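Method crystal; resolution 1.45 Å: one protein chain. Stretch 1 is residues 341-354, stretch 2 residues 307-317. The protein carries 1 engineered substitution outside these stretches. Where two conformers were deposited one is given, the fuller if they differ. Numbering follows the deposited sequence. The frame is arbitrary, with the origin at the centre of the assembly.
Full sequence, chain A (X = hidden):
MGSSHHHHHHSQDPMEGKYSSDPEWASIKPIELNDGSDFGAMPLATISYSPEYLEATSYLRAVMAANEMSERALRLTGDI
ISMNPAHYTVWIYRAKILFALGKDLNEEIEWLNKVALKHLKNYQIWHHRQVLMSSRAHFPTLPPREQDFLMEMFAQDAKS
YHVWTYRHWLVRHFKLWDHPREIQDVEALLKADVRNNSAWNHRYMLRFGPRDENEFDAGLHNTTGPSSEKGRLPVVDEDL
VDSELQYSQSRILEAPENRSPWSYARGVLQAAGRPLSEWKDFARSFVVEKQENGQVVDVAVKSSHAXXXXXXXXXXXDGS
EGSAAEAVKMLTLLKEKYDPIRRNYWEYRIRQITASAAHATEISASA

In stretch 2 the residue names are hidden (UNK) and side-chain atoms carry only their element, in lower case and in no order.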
# COMPACT_ATOMS: atom_id res chain seq x y z
N ILE A 341 21.03 8.26 5.42
CA ILE A 341 19.86 8.76 4.68
C ILE A 341 18.70 9.10 5.63
O ILE A 341 17.76 9.83 5.25
CB ILE A 341 19.42 7.72 3.59
CG1 ILE A 341 18.59 8.39 2.51
CG2 ILE A 341 18.59 6.57 4.22
CD1 ILE A 341 19.35 9.40 1.67
N ARG A 342 18.74 8.53 6.85
CA ARG A 342 17.65 8.77 7.80
C ARG A 342 18.02 9.90 8.80
O ARG A 342 17.41 10.04 9.87
CB ARG A 342 17.35 7.49 8.57
CG ARG A 342 16.76 6.44 7.57
CD ARG A 342 16.67 5.05 8.18
NE ARG A 342 15.74 5.02 9.31
CZ ARG A 342 15.75 4.06 10.22
NH1 ARG A 342 16.73 3.12 10.20
NH2 ARG A 342 14.85 4.10 11.19
N ARG A 343 19.01 10.73 8.41
CA ARG A 343 19.50 11.83 9.24
C ARG A 343 18.38 12.67 9.88
O ARG A 343 18.47 13.05 11.05
CB ARG A 343 20.34 12.72 8.35
CG ARG A 343 20.78 14.01 8.99
CD ARG A 343 21.73 14.71 7.99
NE ARG A 343 22.18 16.01 8.46
CZ ARG A 343 22.95 16.84 7.75
NH1 ARG A 343 23.34 16.52 6.50
NH2 ARG A 343 23.29 18.01 8.27
N ASN A 344 17.31 12.97 9.12
CA ASN A 344 16.30 13.90 9.66
C ASN A 344 15.50 13.22 10.77
O ASN A 344 15.04 13.88 11.71
CB ASN A 344 15.36 14.47 8.58
CG ASN A 344 16.11 15.44 7.66
OD1 ASN A 344 17.00 16.20 8.13
ND2 ASN A 344 15.86 15.37 6.37
N TYR A 345 15.33 11.89 10.67
CA TYR A 345 14.68 11.19 11.76
C TYR A 345 15.62 11.06 12.97
O TYR A 345 15.20 11.27 14.13
CB TYR A 345 14.22 9.78 11.25
CG TYR A 345 13.73 8.92 12.42
CD1 TYR A 345 12.55 9.25 13.13
CD2 TYR A 345 14.48 7.83 12.85
CE1 TYR A 345 12.15 8.52 14.23
CE2 TYR A 345 14.08 7.07 13.96
CZ TYR A 345 12.93 7.44 14.63
OH TYR A 345 12.54 6.71 15.73
N TRP A 346 16.90 10.75 12.73
CA TRP A 346 17.84 10.72 13.88
C TRP A 346 17.90 12.12 14.54
O TRP A 346 17.95 12.18 15.78
CB TRP A 346 19.25 10.35 13.46
CG TRP A 346 19.31 9.03 12.64
CD1 TRP A 346 20.01 8.86 11.49
CD2 TRP A 346 18.71 7.74 12.95
NE1 TRP A 346 19.87 7.54 11.02
CE2 TRP A 346 19.10 6.83 11.91
CE3 TRP A 346 17.88 7.25 13.99
CZ2 TRP A 346 18.67 5.50 11.87
CZ3 TRP A 346 17.48 5.91 13.95
CH2 TRP A 346 17.85 5.06 12.91
N GLU A 347 17.85 13.20 13.76
CA GLU A 347 17.95 14.53 14.37
C GLU A 347 16.66 14.84 15.13
O GLU A 347 16.72 15.51 16.16
CB GLU A 347 18.30 15.61 13.33
CG GLU A 347 19.72 15.48 12.79
CD GLU A 347 20.16 16.54 11.75
OE1 GLU A 347 19.31 17.27 11.19
OE2 GLU A 347 21.36 16.59 11.47
N TYR A 348 15.53 14.35 14.63
CA TYR A 348 14.24 14.50 15.37
C TYR A 348 14.36 13.79 16.74
O TYR A 348 13.95 14.33 17.78
CB TYR A 348 13.08 13.93 14.55
CG TYR A 348 11.78 13.81 15.27
CD1 TYR A 348 11.00 14.93 15.47
CD2 TYR A 348 11.29 12.56 15.70
CE1 TYR A 348 9.76 14.85 16.11
CE2 TYR A 348 10.05 12.47 16.35
CZ TYR A 348 9.28 13.61 16.54
OH TYR A 348 8.06 13.54 17.18
N ARG A 349 14.96 12.58 16.76
CA ARG A 349 15.16 11.86 18.02
C ARG A 349 16.10 12.65 18.92
O ARG A 349 15.83 12.78 20.11
CB ARG A 349 15.71 10.45 17.82
CG ARG A 349 14.68 9.51 17.15
CD ARG A 349 13.55 9.12 18.13
NE ARG A 349 14.11 8.27 19.19
CZ ARG A 349 13.93 8.44 20.49
NH1 ARG A 349 13.22 9.49 20.97
NH2 ARG A 349 14.48 7.57 21.35
N ILE A 350 17.19 13.19 18.37
CA ILE A 350 18.11 14.04 19.17
C ILE A 350 17.34 15.23 19.76
O ILE A 350 17.52 15.55 20.94
CB ILE A 350 19.28 14.55 18.32
CG1 ILE A 350 20.19 13.36 17.95
CG2 ILE A 350 20.08 15.62 19.10
CD1 ILE A 350 21.26 13.63 16.91
N ARG A 351 16.46 15.86 19.00
CA ARG A 351 15.70 17.01 19.51
C ARG A 351 14.78 16.57 20.64
O ARG A 351 14.63 17.28 21.63
CB ARG A 351 14.88 17.69 18.40
CG ARG A 351 15.75 18.33 17.32
CD ARG A 351 15.02 19.41 16.48
NE ARG A 351 13.84 18.91 15.79
CZ ARG A 351 13.85 18.29 14.60
NH1 ARG A 351 15.01 18.11 14.00
NH2 ARG A 351 12.71 17.86 14.02
N GLN A 352 14.16 15.39 20.50
CA GLN A 352 13.24 14.89 21.54
C GLN A 352 14.01 14.60 22.82
O GLN A 352 13.56 14.96 23.90
CB GLN A 352 12.59 13.59 21.12
CG GLN A 352 11.53 13.69 20.02
CD GLN A 352 10.79 12.38 19.83
OE1 GLN A 352 11.40 11.34 19.59
NE2 GLN A 352 9.45 12.42 19.93
N ILE A 353 15.17 13.97 22.69
CA ILE A 353 15.98 13.61 23.84
C ILE A 353 16.54 14.87 24.54
O ILE A 353 16.57 14.99 25.78
CB ILE A 353 17.15 12.69 23.43
CG1 ILE A 353 16.58 11.37 22.92
CG2 ILE A 353 18.14 12.56 24.65
CD1 ILE A 353 17.59 10.47 22.21
N THR A 354 16.96 15.83 23.74
CA THR A 354 17.46 17.09 24.26
C THR A 354 16.34 17.88 25.00
O THR A 354 16.58 18.43 26.07
CB THR A 354 18.01 17.96 23.10
OG1 THR A 354 19.08 17.26 22.45
CG2 THR A 354 18.51 19.31 23.63
N UNK A 307 23.30 0.08 17.27
CA UNK A 307 23.46 1.49 17.66
C UNK A 307 22.09 2.10 17.96
O UNK A 307 21.92 2.83 18.97
c UNK A 307 25.52 1.74 16.19
c UNK A 307 26.16 2.46 15.02
c UNK A 307 24.26 3.80 16.90
c UNK A 307 24.15 2.32 16.54
N UNK A 308 21.07 1.81 17.12
CA UNK A 308 19.74 2.37 17.39
C UNK A 308 19.15 1.81 18.68
O UNK A 308 18.49 2.53 19.45
o UNK A 308 16.96 1.19 14.60
c UNK A 308 18.84 2.02 16.24
c UNK A 308 17.45 2.66 16.40
c UNK A 308 16.58 2.21 15.26
o UNK A 308 15.52 2.85 15.01
N UNK A 309 19.43 0.54 18.94
CA UNK A 309 18.97 -0.08 20.18
C UNK A 309 19.56 0.65 21.38
O UNK A 309 18.84 0.99 22.35
c UNK A 309 19.40 -1.55 20.21
c UNK A 309 17.30 -3.85 22.24
c UNK A 309 18.71 -2.36 21.24
c UNK A 309 16.07 -4.77 19.93
c UNK A 309 16.32 -4.84 22.36
c UNK A 309 15.71 -5.29 21.19
c UNK A 309 17.69 -3.32 21.00
c UNK A 309 17.05 -3.79 19.83
n UNK A 309 18.08 -3.24 23.20
c UNK A 309 18.91 -2.33 22.59
N UNK A 310 20.88 0.89 21.32
CA UNK A 310 21.55 1.63 22.41
C UNK A 310 21.00 3.06 22.56
O UNK A 310 20.85 3.53 23.69
c UNK A 310 23.66 0.24 22.38
c UNK A 310 25.12 0.15 21.92
c UNK A 310 23.07 1.64 22.19
c UNK A 310 23.46 -0.34 23.81
N UNK A 311 20.69 3.74 21.46
CA UNK A 311 20.17 5.08 21.57
C UNK A 311 18.89 5.03 22.37
O UNK A 311 18.65 5.89 23.21
c UNK A 311 19.90 5.64 20.21
N UNK A 312 18.03 4.05 22.07
CA UNK A 312 16.76 3.95 22.80
C UNK A 312 16.94 3.56 24.26
O UNK A 312 16.22 4.11 25.13
c UNK A 312 15.80 2.97 22.11
o UNK A 312 15.31 4.73 20.54
c UNK A 312 15.29 3.50 20.79
o UNK A 312 14.83 2.68 19.97
N UNK A 313 17.84 2.61 24.55
CA UNK A 313 18.11 2.25 25.94
C UNK A 313 18.56 3.48 26.75
O UNK A 313 18.06 3.73 27.86
c UNK A 313 19.75 1.04 27.44
c UNK A 313 18.59 -0.21 25.55
c UNK A 313 19.19 1.14 26.02
N UNK A 314 19.49 4.26 26.20
CA UNK A 314 20.04 5.40 26.96
C UNK A 314 19.02 6.53 27.05
O UNK A 314 18.98 7.28 28.04
c UNK A 314 22.48 4.97 26.56
c UNK A 314 22.92 4.72 27.87
c UNK A 314 24.21 3.48 25.76
c UNK A 314 24.00 3.85 28.12
c UNK A 314 21.32 5.89 26.30
c UNK A 314 23.16 4.36 25.52
o UNK A 314 25.66 2.37 27.25
c UNK A 314 24.61 3.22 27.04
N UNK A 315 18.19 6.68 26.01
CA UNK A 315 17.19 7.75 25.98
C UNK A 315 16.00 7.48 26.92
O UNK A 315 15.45 8.38 27.57
c UNK A 315 16.65 7.88 24.55
N UNK A 316 15.57 6.24 26.96
CA UNK A 316 14.16 6.02 27.32
C UNK A 316 14.06 5.20 28.57
O UNK A 316 13.02 5.20 29.24
o UNK A 316 11.81 7.62 25.41
o UNK A 316 13.41 8.37 24.11
c UNK A 316 13.39 5.32 26.17
c UNK A 316 13.50 6.03 24.78
c UNK A 316 12.87 7.45 24.76
N UNK A 317 15.12 4.48 28.88
CA UNK A 317 15.06 3.57 30.02
C UNK A 317 16.13 3.83 31.05
O UNK A 317 16.12 3.25 32.14
c UNK A 317 14.10 0.40 28.07
o UNK A 317 13.21 -0.09 27.31
o UNK A 317 15.21 -0.11 28.32
c UNK A 317 15.13 2.14 29.52
c UNK A 317 13.88 1.71 28.76
O HOH W 1 14.42 4.75 16.35
O HOH W 2 14.53 1.92 12.81
O HOH W 3 15.99 6.05 18.35

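Position 307 carries four side-chain carbons, forked at the first, with one arm two carbons long. A beta-branched chain of this shape is isoleucine; Ile307 is buried but does not touch stretch 1; its nearest approach is 7.7 Å, from Ile307 CG2 to Trp346 CH2. Position 308 has three carbons in a row, the third bearing two oxygens, which is a glutamate. Its CA-to-CB bond points toward stretch 1, and the t, t chain of Glu308 carries the carboxylate to the start of the facing helix. There Glu308 OE2 lies 3.8 Å from Trp346 CZ3, at the ring edge and near its plane, and 4.1 Å from Arg342 NH2, too far for a salt bridge. Water closes the gap: water 2 donates to Glu308 OE2 (2.6 Å) and accepts from Arg342 NH2 (2.7 Å), while water 1 donates to Glu308 OE2 (2.6 Å) and is hydrogen-bonded to Tyr345 OH (2.8 Å).

Position 309 shows one carbon leading to fused five- and six-membered rings with a single nitrogen, hence tryptophan; Trp309 makes no contact here. At 310 four carbons fork at the second, the pattern of leucine, and Leu310 is likewise out of reach. A lone carbon at 311 means alanine. Ala311 CB points toward stretch 1 but its nearest approach, to Ile353 CD1, is 5.7 Å; Ala311 CA and Arg349 CA are 9.1 Å apart, so a one-carbon side chain does not reach.

Position 312 has two carbons, the second carrying two oxygens, so it is aspartate. The CA-to-CB bond of Asp312 runs sideways, yet its end comes nearer: Arg349 NH2 donates to Asp312 OD1 at 3.1 Å and 153°, a salt bridge. Water 3 supports the pair, donating to Asp312 OD1 (2.6 Å) and accepting from Arg349 NE (3.0 Å). Position 313 bears one carbon carrying two more, which is valine, and Val313 lies out of reach. A six-carbon ring with one oxygen, attached through one carbon, makes 314 a tyrosine; the end of Tyr314 leads away.

At 315 a single carbon again gives alanine. Ala315 CB points toward stretch 1 and sits 3.6 Å from Ile353 CD1, where the CA atoms of the two residues are only 6.4 Å apart. Position 316 has three carbons and two terminal oxygens, a glutamate. Glu316 OE2 accepts from Arg349 NH2 at 3.1 Å and 156°, and weakly from NH1 of Arg349 at 3.3 Å and 141°. Position 317 also has three carbons, the third carrying two oxygens, a glutamate; Glu317 is out of reach, and its carboxylate oxygens are hydrogen-bonded elsewhere in the structure.

The helix axes run nearly in the same direction, at 22°, with a closest approach of 10.9 Å, and the stretches bury only 277 Å². Arg349 covers much of the distance with its m, m, m chain, placing both acidic oxygens at the edge of its guanidinium, while NH1 also donates to Gln352 OE1 (2.9 Å). Water-mediated links at one end and the Ile353–Ala315 apolar contact at the other complete the contact.

Stretch 2, residues 307-317: IEWLADVYAEE
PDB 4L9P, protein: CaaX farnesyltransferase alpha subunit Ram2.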